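Local coordinates for protein type I modular polyketide synthase (Streptomyces albus subsp. albus, PDB 6IYT) that probably loads an extender unit, apparently ethylmalonyl from its coenzyme A thioester, onto the synthase during assembly of the polyketide salinomycin, at residues L184-F189 and V234-S239; P126-Q131 and G314-S319; G215-A220 and S364-N369; A151-A156 and L226-A231. All blocks are in the same frame, centred on the assembly; numbering follows the deposited sequence.

How the interactions relate
Interaction 1 is the hub of this set: its centre lies about 11 Å from the centre of each of the other three, and it touches them all. The furthest pair, interactions 2 and 4, stand about 21 Å apart between centres. Helix 228-245 serves both interaction 1 and interaction 4, and it follows helix 215-223 of interaction 3 in the chain. In sequence the segments begin at 126, 151, 184, 215, 226, 234, 314 and 364, so distant parts of one acyltransferase domain are drawn together. Interactions 1 to 3 gather round the GHSQG sequence, probably the nucleophile elbow; interaction 4 packs helices farther out.

Interaction 1: L184-F189 and V234-S239; sequences LQPVLF and VVVLRS
V235 sits between Q185 and F189 where two helices of the acyltransferase's larger, alpha/beta-hydrolase-like part run nearly antiparallel, their local axes at 160° and 8.6 Å apart. V235 is the largest contributor, and Q185, P186 and S239 supply most of the rest.

The apolar contacts centre on the two branches of V235. CG1 occupies the position between its own backbone N and carbonyl carbon (chi1 71°), which lays it over one face of the F189 ring, 4.0 Å from F189 CG. The other branch, CG2, faces Q185, one turn before F189 on the partner helix, meeting Q185 CB at 3.7 Å and lying equally near Q185 O. Farther along, the ring of P186 crosses V236 at about a right angle, with P186 CG 3.9 Å from V236 CG2. P186 lacks an amide hydrogen, and helix 181-200 is kinked at this point.

The polar contacts are indirect. Q185, extended beyond CG, passes over S239, bringing OE1 to 3.5 Å from S239 CB, and reaches a water that donates to Q185 OE1 at 2.6 Å. The same water lies in the guanidinium plane of R238 and accepts from its NE at 2.8 Å. NH1 of R238 is held by N369, so the group is fixed from more than one side. In related acyltransferases an arginine of this helix receives the extender carboxylate, and R238 probably corresponds to it. S239 turns its hydroxyl back on its own helix: OG donates to V235 O at 2.7 Å, tilted 19° from the carbonyl plane, and that oxygen also accepts from S239 N.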
loop_
_atom_site.group_PDB
_atom_site.type_symbol
_atom_site.label_atom_id
_atom_site.label_comp_id
_atom_site.label_asym_id
_atom_site.label_seq_id
_atom_site.Cartn_x
_atom_site.Cartn_y
_atom_site.Cartn_z
ATOM N N LEU A 184 4.320 12.095 11.180
ATOM C CA LEU A 184 4.122 11.328 9.955
ATOM C C LEU A 184 4.057 9.818 10.179
ATOM O O LEU A 184 3.187 9.129 9.606
ATOM C CB LEU A 184 5.241 11.658 8.966
ATOM C CG LEU A 184 5.163 11.014 7.605
ATOM C CD1 LEU A 184 3.876 11.439 6.934
ATOM C CD2 LEU A 184 6.382 11.439 6.769
ATOM N N GLN A 185 5.026 9.256 10.909
ATOM C CA GLN A 185 5.065 7.790 11.005
ATOM C C GLN A 185 3.778 7.233 11.654
ATOM O O GLN A 185 3.204 6.300 11.154
ATOM C CB GLN A 185 6.310 7.295 11.703
ATOM C CG GLN A 185 7.580 7.602 10.938
ATOM C CD GLN A 185 8.771 6.751 11.375
ATOM O OE1 GLN A 185 8.635 5.833 12.185
ATOM N NE2 GLN A 185 9.919 7.001 10.770
ATOM N N PRO A 186 3.299 7.853 12.745
ATOM C CA PRO A 186 2.078 7.270 13.287
ATOM C C PRO A 186 0.854 7.507 12.419
ATOM O O PRO A 186 -0.064 6.643 12.373
ATOM C CB PRO A 186 1.930 7.982 14.671
ATOM C CG PRO A 186 3.330 8.387 15.027
ATOM C CD PRO A 186 3.910 8.811 13.683
ATOM N N VAL A 187 0.859 8.596 11.647
ATOM C CA VAL A 187 -0.238 8.841 10.695
ATOM C C VAL A 187 -0.193 7.821 9.525
ATOM O O VAL A 187 -1.188 7.201 9.217
ATOM C CB VAL A 187 -0.199 10.253 10.155
ATOM C CG1 VAL A 187 -1.072 10.363 8.933
ATOM C CG2 VAL A 187 -0.642 11.225 11.225
ATOM N N LEU A 188 1.004 7.577 8.982
ATOM C CA LEU A 188 1.195 6.533 7.960
ATOM C C LEU A 188 0.755 5.159 8.432
ATOM O O LEU A 188 0.162 4.413 7.678
ATOM C CB LEU A 188 2.654 6.480 7.531
ATOM C CG LEU A 188 3.103 7.033 6.181
ATOM C CD1 LEU A 188 2.167 8.026 5.555
ATOM C CD2 LEU A 188 4.539 7.551 6.234
ATOM N N PHE A 189 1.151 4.799 9.660
ATOM C CA PHE A 189 0.722 3.584 10.293
ATOM C C PHE A 189 -0.815 3.469 10.296
ATOM O O PHE A 189 -1.359 2.470 9.869
ATOM C CB PHE A 189 1.245 3.538 11.721
ATOM C CG PHE A 189 0.621 2.476 12.563
ATOM C CD1 PHE A 189 1.114 1.182 12.537
ATOM C CD2 PHE A 189 -0.302 2.798 13.505
ATOM C CE1 PHE A 189 0.586 0.191 13.353
ATOM C CE2 PHE A 189 -0.822 1.838 14.345
ATOM C CZ PHE A 189 -0.367 0.520 14.270
ATOM N N VAL A 234 4.870 1.376 19.548
ATOM C CA VAL A 234 6.164 1.232 18.907
ATOM C C VAL A 234 6.399 2.351 17.906
ATOM O O VAL A 234 7.472 2.992 17.908
ATOM C CB VAL A 234 6.350 -0.116 18.212
ATOM C CG1 VAL A 234 7.617 -0.127 17.427
ATOM C CG2 VAL A 234 6.361 -1.261 19.210
ATOM N N VAL A 235 5.440 2.586 17.028
ATOM C CA VAL A 235 5.666 3.585 15.981
ATOM C C VAL A 235 5.745 5.007 16.547
ATOM O O VAL A 235 6.600 5.789 16.120
ATOM C CB VAL A 235 4.656 3.501 14.811
ATOM C CG1 VAL A 235 3.281 3.952 15.230
ATOM C CG2 VAL A 235 5.148 4.351 13.645
ATOM N N VAL A 236 4.987 5.286 17.601
ATOM C CA VAL A 236 5.033 6.595 18.241
ATOM C C VAL A 236 6.384 6.804 18.924
ATOM O O VAL A 236 7.051 7.791 18.693
ATOM C CB VAL A 236 3.900 6.782 19.273
ATOM C CG1 VAL A 236 4.141 8.061 20.110
ATOM C CG2 VAL A 236 2.555 6.876 18.574
ATOM N N LEU A 237 6.814 5.855 19.728
ATOM C CA LEU A 237 8.018 6.074 20.523
ATOM C C LEU A 237 9.265 6.060 19.674
ATOM O O LEU A 237 10.182 6.823 19.923
ATOM C CB LEU A 237 8.140 5.048 21.630
ATOM C CG LEU A 237 7.122 5.162 22.751
ATOM C CD1 LEU A 237 7.397 4.057 23.778
ATOM C CD2 LEU A 237 7.130 6.540 23.403
ATOM N N ARG A 238 9.354 5.125 18.743
ATOM C CA ARG A 238 10.505 5.075 17.889
ATOM C C ARG A 238 10.644 6.327 17.029
ATOM O O ARG A 238 11.727 6.877 16.917
ATOM C CB ARG A 238 10.525 3.833 17.034
ATOM C CG ARG A 238 11.943 3.516 16.593
ATOM C CD ARG A 238 12.038 2.147 15.934
ATOM N NE ARG A 238 11.380 2.125 14.628
ATOM C CZ ARG A 238 11.374 1.056 13.836
ATOM N NH1 ARG A 238 11.940 -0.059 14.252
ATOM N NH2 ARG A 238 10.846 1.124 12.606
ATOM N N SER A 239 9.537 6.802 16.435
ATOM C CA SER A 239 9.607 8.000 15.610
ATOM C C SER A 239 9.925 9.251 16.438
ATOM O O SER A 239 10.655 10.122 15.984
ATOM C CB SER A 239 8.341 8.194 14.756
ATOM O OG SER A 239 7.166 8.400 15.532
HETATM O O HOH W 1 10.372 4.027 12.784
#

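Interaction 2: P126-Q131 and G314-S319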
loop_
_atom_site.group_PDB
_atom_site.type_symbol
_atom_site.label_atom_id
_atom_site.label_comp_id
_atom_site.label_asym_id
_atom_site.label_seq_id
_atom_site.Cartn_x
_atom_site.Cartn_y
_atom_site.Cartn_z
ATOM N N PRO A 126 4.673 -0.424 2.957
ATOM C CA PRO A 126 5.942 0.308 2.785
ATOM C C PRO A 126 6.296 1.217 3.958
ATOM O O PRO A 126 5.510 1.381 4.896
ATOM C CB PRO A 126 5.712 1.143 1.523
ATOM C CG PRO A 126 4.238 1.233 1.355
ATOM C CD PRO A 126 3.589 0.106 2.121
ATOM N N GLY A 127 7.449 1.825 3.885
ATOM C CA GLY A 127 7.836 2.858 4.865
ATOM C C GLY A 127 7.531 4.243 4.339
ATOM O O GLY A 127 6.496 4.473 3.697
ATOM N N GLN A 128 8.419 5.186 4.601
ATOM C CA GLN A 128 8.164 6.554 4.194
ATOM C C GLN A 128 8.330 6.680 2.697
ATOM O O GLN A 128 9.006 5.865 2.064
ATOM C CB GLN A 128 9.080 7.526 4.928
ATOM C CG GLN A 128 8.402 8.204 6.088
ATOM C CD GLN A 128 9.371 8.868 7.027
ATOM O OE1 GLN A 128 9.884 9.970 6.756
ATOM N NE2 GLN A 128 9.661 8.210 8.110
ATOM N N GLY A 129 7.630 7.641 2.113
ATOM C CA GLY A 129 7.647 7.837 0.666
ATOM C C GLY A 129 6.240 7.788 0.101
ATOM O O GLY A 129 5.981 8.257 -1.035
ATOM N N SER A 130 5.333 7.201 0.890
ATOM C CA SER A 130 3.909 7.013 0.521
ATOM C C SER A 130 3.085 8.317 0.583
ATOM O O SER A 130 1.932 8.353 0.144
ATOM C CB SER A 130 3.280 5.982 1.485
ATOM O OG SER A 130 3.064 4.782 0.802
ATOM N N GLN A 131 3.560 9.259 1.374
ATOM C CA GLN A 131 2.700 10.294 1.894
ATOM C C GLN A 131 2.382 11.312 0.797
ATOM O O GLN A 131 3.232 11.610 -0.036
ATOM C CB GLN A 131 3.399 10.995 3.116
ATOM C CG GLN A 131 4.722 11.692 2.791
ATOM C CD GLN A 131 5.964 10.809 2.966
ATOM O OE1 GLN A 131 5.877 9.589 2.981
ATOM N NE2 GLN A 131 7.131 11.449 3.155
ATOM N N GLY A 314 11.042 12.138 1.591
ATOM C CA GLY A 314 10.575 13.194 2.487
ATOM C C GLY A 314 10.567 12.786 3.955
ATOM O O GLY A 314 10.074 11.743 4.295
ATOM N N SER A 315 11.135 13.650 4.797
ATOM C CA SER A 315 11.074 13.565 6.227
ATOM C C SER A 315 11.839 12.397 6.821
ATOM O O SER A 315 11.694 12.101 7.999
ATOM C CB SER A 315 9.639 13.531 6.715
ATOM O OG SER A 315 8.937 14.717 6.312
ATOM N N THR A 316 12.699 11.774 6.039
ATOM C CA THR A 316 13.441 10.631 6.528
ATOM C C THR A 316 14.664 11.077 7.312
ATOM O O THR A 316 15.146 12.225 7.165
ATOM C CB THR A 316 13.897 9.731 5.402
ATOM O OG1 THR A 316 14.623 10.508 4.429
ATOM C CG2 THR A 316 12.671 9.043 4.744
ATOM N N VAL A 317 15.060 10.232 8.244
ATOM C CA VAL A 317 16.381 10.305 8.889
ATOM C C VAL A 317 17.219 9.147 8.384
ATOM O O VAL A 317 16.713 8.287 7.696
ATOM C CB VAL A 317 16.270 10.213 10.422
ATOM C CG1 VAL A 317 15.541 11.427 11.000
ATOM C CG2 VAL A 317 15.671 8.868 10.879
ATOM N N ALA A 318 18.475 9.070 8.805
ATOM C CA ALA A 318 19.361 8.005 8.329
ATOM C C ALA A 318 19.230 6.786 9.222
ATOM O O ALA A 318 20.169 6.402 9.906
ATOM C CB ALA A 318 20.823 8.486 8.285
ATOM N N SER A 319 18.057 6.169 9.216
ATOM C CA SER A 319 17.909 4.827 9.743
ATOM C C SER A 319 18.624 3.857 8.805
ATOM O O SER A 319 19.150 4.257 7.760
ATOM C CB SER A 319 16.416 4.466 9.873
ATOM O OG SER A 319 15.702 4.945 8.756
HETATM O O HOH W 2 7.263 14.285 4.009
#
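The CA atoms of two irregular loops come nearest at Q128 and T316, 7.1 Å apart. The side chains slide past each other in opposite directions, Q128 CB lying 3.9 Å from T316 CG2, while the Q128 amide, whose orientation is uncertain, ends beside the backbone of G314 to T316.

Q131 makes the polar link. Its CG stands between its own backbone N and carbonyl carbon (chi1 62°) and the chain then bends, folding the amide back over its own loop. There OE1 of Q131 accepts from G129 N at 2.8 Å, N-H...O angle 155°, which ties down one end of the amide. At the other end Q131 NE2 makes a weak bond to G314 O at 3.2 Å. Q131 NE2 also donates to a water at 3.0 Å, and that water donates to S315 OG.

The segment 126-131 carries the GQGSQ sequence of acyltransferases, and V317 to S319 begin VASH, which aligns with the motif linked to extender choice in this family. S315 OG also bonds to D179 O. T316 OG1 bonds to I313 O just before its own segment and to V252 N of strand 251-255. Q128 and Q131 both rest on L184 of helix 181-200, so the contact bridges the exits of strands 120-125 and 310-312 beside that helix.

Interaction 3: G215-A220 and S364-N369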
loop_
_atom_site.group_PDB
_atom_site.type_symbol
_atom_site.label_atom_id
_atom_site.label_comp_id
_atom_site.label_asym_id
_atom_site.label_seq_id
_atom_site.Cartn_x
_atom_site.Cartn_y
_atom_site.Cartn_z
ATOM N N GLY A 215 7.138 0.091 8.033
ATOM C CA GLY A 215 5.994 -0.646 7.511
ATOM C C GLY A 215 5.765 -1.977 8.211
ATOM O O GLY A 215 4.669 -2.555 8.145
ATOM N N GLU A 216 6.833 -2.579 8.701
ATOM C CA GLU A 216 6.681 -3.850 9.398
ATOM C C GLU A 216 5.809 -3.697 10.638
ATOM O O GLU A 216 5.256 -4.666 11.117
ATOM C CB GLU A 216 8.045 -4.432 9.761
ATOM C CG GLU A 216 8.787 -5.031 8.568
ATOM C CD GLU A 216 9.823 -6.084 8.958
ATOM O OE1 GLU A 216 9.966 -7.077 8.206
ATOM O OE2 GLU A 216 10.418 -5.989 10.064
ATOM N N ILE A 217 5.774 -2.498 11.222
ATOM C CA ILE A 217 4.902 -2.275 12.409
ATOM C C ILE A 217 3.406 -2.348 11.996
ATOM O O ILE A 217 2.589 -3.043 12.634
ATOM C CB ILE A 217 5.189 -0.929 13.066
ATOM C CG1 ILE A 217 6.664 -0.823 13.464
ATOM C CG2 ILE A 217 4.283 -0.732 14.259
ATOM C CD1 ILE A 217 7.122 0.598 13.758
ATOM N N ALA A 218 3.072 -1.742 10.859
ATOM C CA ALA A 218 1.716 -1.903 10.283
ATOM C C ALA A 218 1.414 -3.357 9.879
ATOM O O ALA A 218 0.323 -3.871 10.157
ATOM C CB ALA A 218 1.512 -0.975 9.105
ATOM N N ALA A 219 2.391 -4.024 9.298
ATOM C CA ALA A 219 2.237 -5.422 8.922
ATOM C C ALA A 219 1.928 -6.308 10.139
ATOM O O ALA A 219 1.025 -7.181 10.094
ATOM C CB ALA A 219 3.485 -5.900 8.239
ATOM N N ALA A 220 2.655 -6.070 11.231
ATOM C CA ALA A 220 2.437 -6.811 12.491
ATOM C C ALA A 220 1.063 -6.531 13.077
ATOM O O ALA A 220 0.437 -7.424 13.676
ATOM C CB ALA A 220 3.510 -6.457 13.494
ATOM N N SER A 364 14.349 -6.293 20.657
ATOM C CA SER A 364 15.569 -6.566 19.875
ATOM C C SER A 364 15.276 -6.612 18.393
ATOM O O SER A 364 16.059 -6.104 17.553
ATOM C CB SER A 364 16.223 -7.885 20.313
ATOM O OG SER A 364 16.956 -7.678 21.515
ATOM N N TYR A 365 14.147 -7.188 18.046
ATOM C CA TYR A 365 13.703 -7.169 16.630
ATOM C C TYR A 365 13.481 -5.760 16.111
ATOM O O TYR A 365 13.907 -5.443 15.025
ATOM C CB TYR A 365 12.448 -7.975 16.442
ATOM C CG TYR A 365 12.069 -8.105 15.005
ATOM C CD1 TYR A 365 12.656 -9.080 14.197
ATOM C CD2 TYR A 365 11.227 -7.180 14.409
ATOM C CE1 TYR A 365 12.385 -9.142 12.839
ATOM C CE2 TYR A 365 10.997 -7.197 13.042
ATOM C CZ TYR A 365 11.469 -8.248 12.291
ATOM O OH TYR A 365 11.276 -8.241 10.947
ATOM N N TRP A 366 12.822 -4.912 16.888
ATOM C CA TRP A 366 12.528 -3.579 16.437
ATOM C C TRP A 366 13.772 -2.688 16.373
ATOM O O TRP A 366 13.880 -1.866 15.467
ATOM C CB TRP A 366 11.437 -2.941 17.255
ATOM C CG TRP A 366 10.126 -3.628 17.085
ATOM C CD1 TRP A 366 9.476 -4.388 18.019
ATOM C CD2 TRP A 366 9.404 -3.792 15.860
ATOM N NE1 TRP A 366 8.405 -5.017 17.457
ATOM C CE2 TRP A 366 8.362 -4.714 16.117
ATOM C CE3 TRP A 366 9.617 -3.363 14.551
ATOM C CZ2 TRP A 366 7.481 -5.127 15.140
ATOM C CZ3 TRP A 366 8.708 -3.754 13.561
ATOM C CH2 TRP A 366 7.645 -4.605 13.867
ATOM N N PHE A 367 14.809 -3.028 17.152
ATOM C CA PHE A 367 16.100 -2.432 16.919
ATOM C C PHE A 367 16.702 -2.882 15.581
ATOM O O PHE A 367 17.117 -2.066 14.790
ATOM C CB PHE A 367 17.085 -2.725 18.025
ATOM C CG PHE A 367 18.466 -2.208 17.728
ATOM C CD1 PHE A 367 18.714 -0.850 17.754
ATOM C CD2 PHE A 367 19.430 -3.048 17.224
ATOM C CE1 PHE A 367 19.951 -0.346 17.353
ATOM C CE2 PHE A 367 20.704 -2.565 16.875
ATOM C CZ PHE A 367 20.949 -1.205 16.928
ATOM N N GLU A 368 16.735 -4.188 15.334
ATOM C CA GLU A 368 17.280 -4.698 14.075
ATOM C C GLU A 368 16.504 -4.137 12.884
ATOM O O GLU A 368 17.087 -3.791 11.853
ATOM C CB GLU A 368 17.228 -6.219 14.058
ATOM C CG GLU A 368 18.152 -6.897 15.067
ATOM C CD GLU A 368 19.613 -6.628 14.798
ATOM O OE1 GLU A 368 20.059 -6.865 13.640
ATOM O OE2 GLU A 368 20.338 -6.244 15.770
ATOM N N ASN A 369 15.189 -4.022 13.031
ATOM C CA ASN A 369 14.354 -3.466 11.955
ATOM C C ASN A 369 14.791 -2.053 11.540
ATOM O O ASN A 369 14.802 -1.742 10.348
ATOM C CB ASN A 369 12.902 -3.488 12.372
ATOM C CG ASN A 369 12.024 -2.631 11.500
ATOM O OD1 ASN A 369 11.844 -1.413 11.771
ATOM N ND2 ASN A 369 11.381 -3.246 10.545
#
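E216 and N369 face each other, CA to CA 8.1 Å, across helices whose local axes lie 11.5 Å apart at 139°. At that spacing large side chains must fill the gap.

The carboxylate of E216, carried on a chain extended beyond CG, is the polar centre. Y365, its CG anti to the backbone N (chi1 -173°), extends its ring toward helix 215-223, and its hydroxyl donates to E216 OE2 at 2.6 Å from the syn side, close to the carboxylate plane. N369 slides past E216 in the opposite direction; its ND2 meets the same oxygen at 2.9 Å, but from above the carboxylate plane and along a bent N-H (137°). The two donors thus come at different elevations. OE1 of E216 is taken by T350 N.

W366 fills the other half of the gap. Its six-membered ring meets I217 obliquely, I217 CG1 lying 3.6 Å from W366 CZ3, and turns an edge to the E216 backbone, with CH2 3.6 Å from E216 O. From its own helix Y365 CD2 lies 4.0 Å above the indole plane, over its centre.

G215 ends the GHSQG sequence, probably the nucleophile elbow, so the helix leaving it is the one gripped here. N369 ND2 also bonds to S213 O within that turn, while its OD1 accepts from R238 NH1. A buried carboxylate with both oxygens served by donors is consistent with the ionised form, and the amide of N369 probably couples it to the elbow and to R238 in one continuous polar network.

Interaction 4: A151-A156 and L226-A231; sequences AEVASA and LSLGDA
L228 packs on A156 and V153 in a small, mainly apolar contact at the protein surface, where the first turn of helix 228-245 comes against the last turns of helix 144-158. The backbones come close at one point, with A156 CA 5.0 Å from G229 CA; two residues without bulky side chains make that approach possible.

A156 presents its methyl group directly to the other helix. Its CB lies 3.8 Å from L228 O and 4.1 Å from L228 CG, so it touches both the backbone and the branch point of the leucine. Beyond CG, both methyls of L228 lie against V153, with CD1 4.3 Å from V153 CG2. The leucine reaches these places with chi1 at -136°, away from a staggered position.

S227 is the N-cap of helix 228-245. Its OG accepts from D230 N at 3.0 Å with a fairly straight N-H (162°), serving an amide of the first turn, and L228 is the residue that follows this cap. Within the acyltransferase domain this start comes soon after helix 215-223, and the intervening connection is pinned by a backbone bond between A220 and L226.

Toward the interior, V153 continues onto F189 of helix 181-200, which A231 also touches. Toward solvent, E152 pairs with R149 of its own helix in a salt bridge. The backbone of E152 meets the leucine itself, its carbonyl O lying 4.1 Å from L228 CD2.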
loop_
_atom_site.group_PDB
_atom_site.type_symbol
_atom_site.label_atom_id
_atom_site.label_comp_id
_atom_site.label_asym_id
_atom_site.label_seq_id
_atom_site.Cartn_x
_atom_site.Cartn_y
_atom_site.Cartn_z
ATOM N N ALA A 151 -10.658 5.094 12.963
ATOM C CA ALA A 151 -10.980 5.500 14.333
ATOM C C ALA A 151 -10.399 4.549 15.357
ATOM O O ALA A 151 -9.834 5.002 16.371
ATOM C CB ALA A 151 -12.486 5.612 14.517
ATOM N N GLU A 152 -10.495 3.242 15.098
ATOM C CA GLU A 152 -9.933 2.226 16.014
ATOM C C GLU A 152 -8.441 2.413 16.148
ATOM O O GLU A 152 -7.885 2.324 17.241
ATOM C CB GLU A 152 -10.206 0.797 15.510
ATOM C CG GLU A 152 -11.676 0.452 15.317
ATOM C CD GLU A 152 -11.897 -0.999 14.841
ATOM O OE1 GLU A 152 -10.911 -1.649 14.386
ATOM O OE2 GLU A 152 -13.036 -1.518 15.023
ATOM N N VAL A 153 -7.764 2.535 15.013
ATOM C CA VAL A 153 -6.324 2.582 15.017
ATOM C C VAL A 153 -5.794 3.925 15.593
ATOM O O VAL A 153 -4.896 3.937 16.416
ATOM C CB VAL A 153 -5.781 2.394 13.615
ATOM C CG1 VAL A 153 -4.263 2.491 13.639
ATOM C CG2 VAL A 153 -6.231 1.047 13.054
ATOM N N ALA A 154 -6.465 5.010 15.250
ATOM C CA ALA A 154 -6.165 6.334 15.811
ATOM C C ALA A 154 -6.275 6.360 17.316
ATOM O O ALA A 154 -5.447 6.979 17.983
ATOM C CB ALA A 154 -7.055 7.393 15.208
ATOM N N SER A 155 -7.241 5.637 17.859
ATOM C CA SER A 155 -7.416 5.583 19.308
ATOM C C SER A 155 -6.238 4.952 19.951
ATOM O O SER A 155 -5.832 5.366 21.013
ATOM C CB SER A 155 -8.671 4.822 19.695
ATOM O OG SER A 155 -9.814 5.576 19.345
ATOM N N ALA A 156 -5.698 3.925 19.305
ATOM C CA ALA A 156 -4.517 3.270 19.791
ATOM C C ALA A 156 -3.320 4.193 19.770
ATOM O O ALA A 156 -2.563 4.251 20.746
ATOM C CB ALA A 156 -4.242 1.996 18.997
ATOM N N LEU A 226 1.338 -8.101 16.715
ATOM C CA LEU A 226 1.279 -7.166 17.827
ATOM C C LEU A 226 -0.150 -6.753 18.024
ATOM O O LEU A 226 -0.865 -6.560 17.064
ATOM C CB LEU A 226 2.115 -5.928 17.543
ATOM C CG LEU A 226 3.643 -6.091 17.506
ATOM C CD1 LEU A 226 4.275 -4.779 17.086
ATOM C CD2 LEU A 226 4.151 -6.541 18.855
ATOM N N SER A 227 -0.516 -6.445 19.260
ATOM C CA SER A 227 -1.783 -5.792 19.502
ATOM C C SER A 227 -1.758 -4.417 18.818
ATOM O O SER A 227 -0.696 -3.835 18.599
ATOM C CB SER A 227 -2.029 -5.658 21.020
ATOM O OG SER A 227 -1.175 -4.699 21.609
ATOM N N LEU A 228 -2.922 -3.881 18.502
ATOM C CA LEU A 228 -3.003 -2.516 18.018
ATOM C C LEU A 228 -2.312 -1.523 18.931
ATOM O O LEU A 228 -1.601 -0.619 18.466
ATOM C CB LEU A 228 -4.448 -2.112 17.886
ATOM C CG LEU A 228 -4.879 -1.362 16.665
ATOM C CD1 LEU A 228 -4.284 -1.974 15.394
ATOM C CD2 LEU A 228 -6.405 -1.402 16.633
ATOM N N GLY A 229 -2.557 -1.651 20.238
ATOM C CA GLY A 229 -1.900 -0.793 21.222
ATOM C C GLY A 229 -0.387 -0.849 21.154
ATOM O O GLY A 229 0.268 0.178 21.191
ATOM N N ASP A 230 0.168 -2.069 21.164
ATOM C CA ASP A 230 1.624 -2.243 21.161
ATOM C C ASP A 230 2.219 -1.703 19.862
ATOM O O ASP A 230 3.207 -1.006 19.896
ATOM C CB ASP A 230 2.028 -3.714 21.333
ATOM C CG ASP A 230 2.053 -4.172 22.814
ATOM O OD1 ASP A 230 1.807 -3.344 23.732
ATOM O OD2 ASP A 230 2.325 -5.384 23.044
ATOM N N ALA A 231 1.604 -2.025 18.716
ATOM C CA ALA A 231 2.116 -1.526 17.417
ATOM C C ALA A 231 2.088 0.010 17.393
ATOM O O ALA A 231 3.075 0.676 17.026
ATOM C CB ALA A 231 1.278 -2.100 16.261
#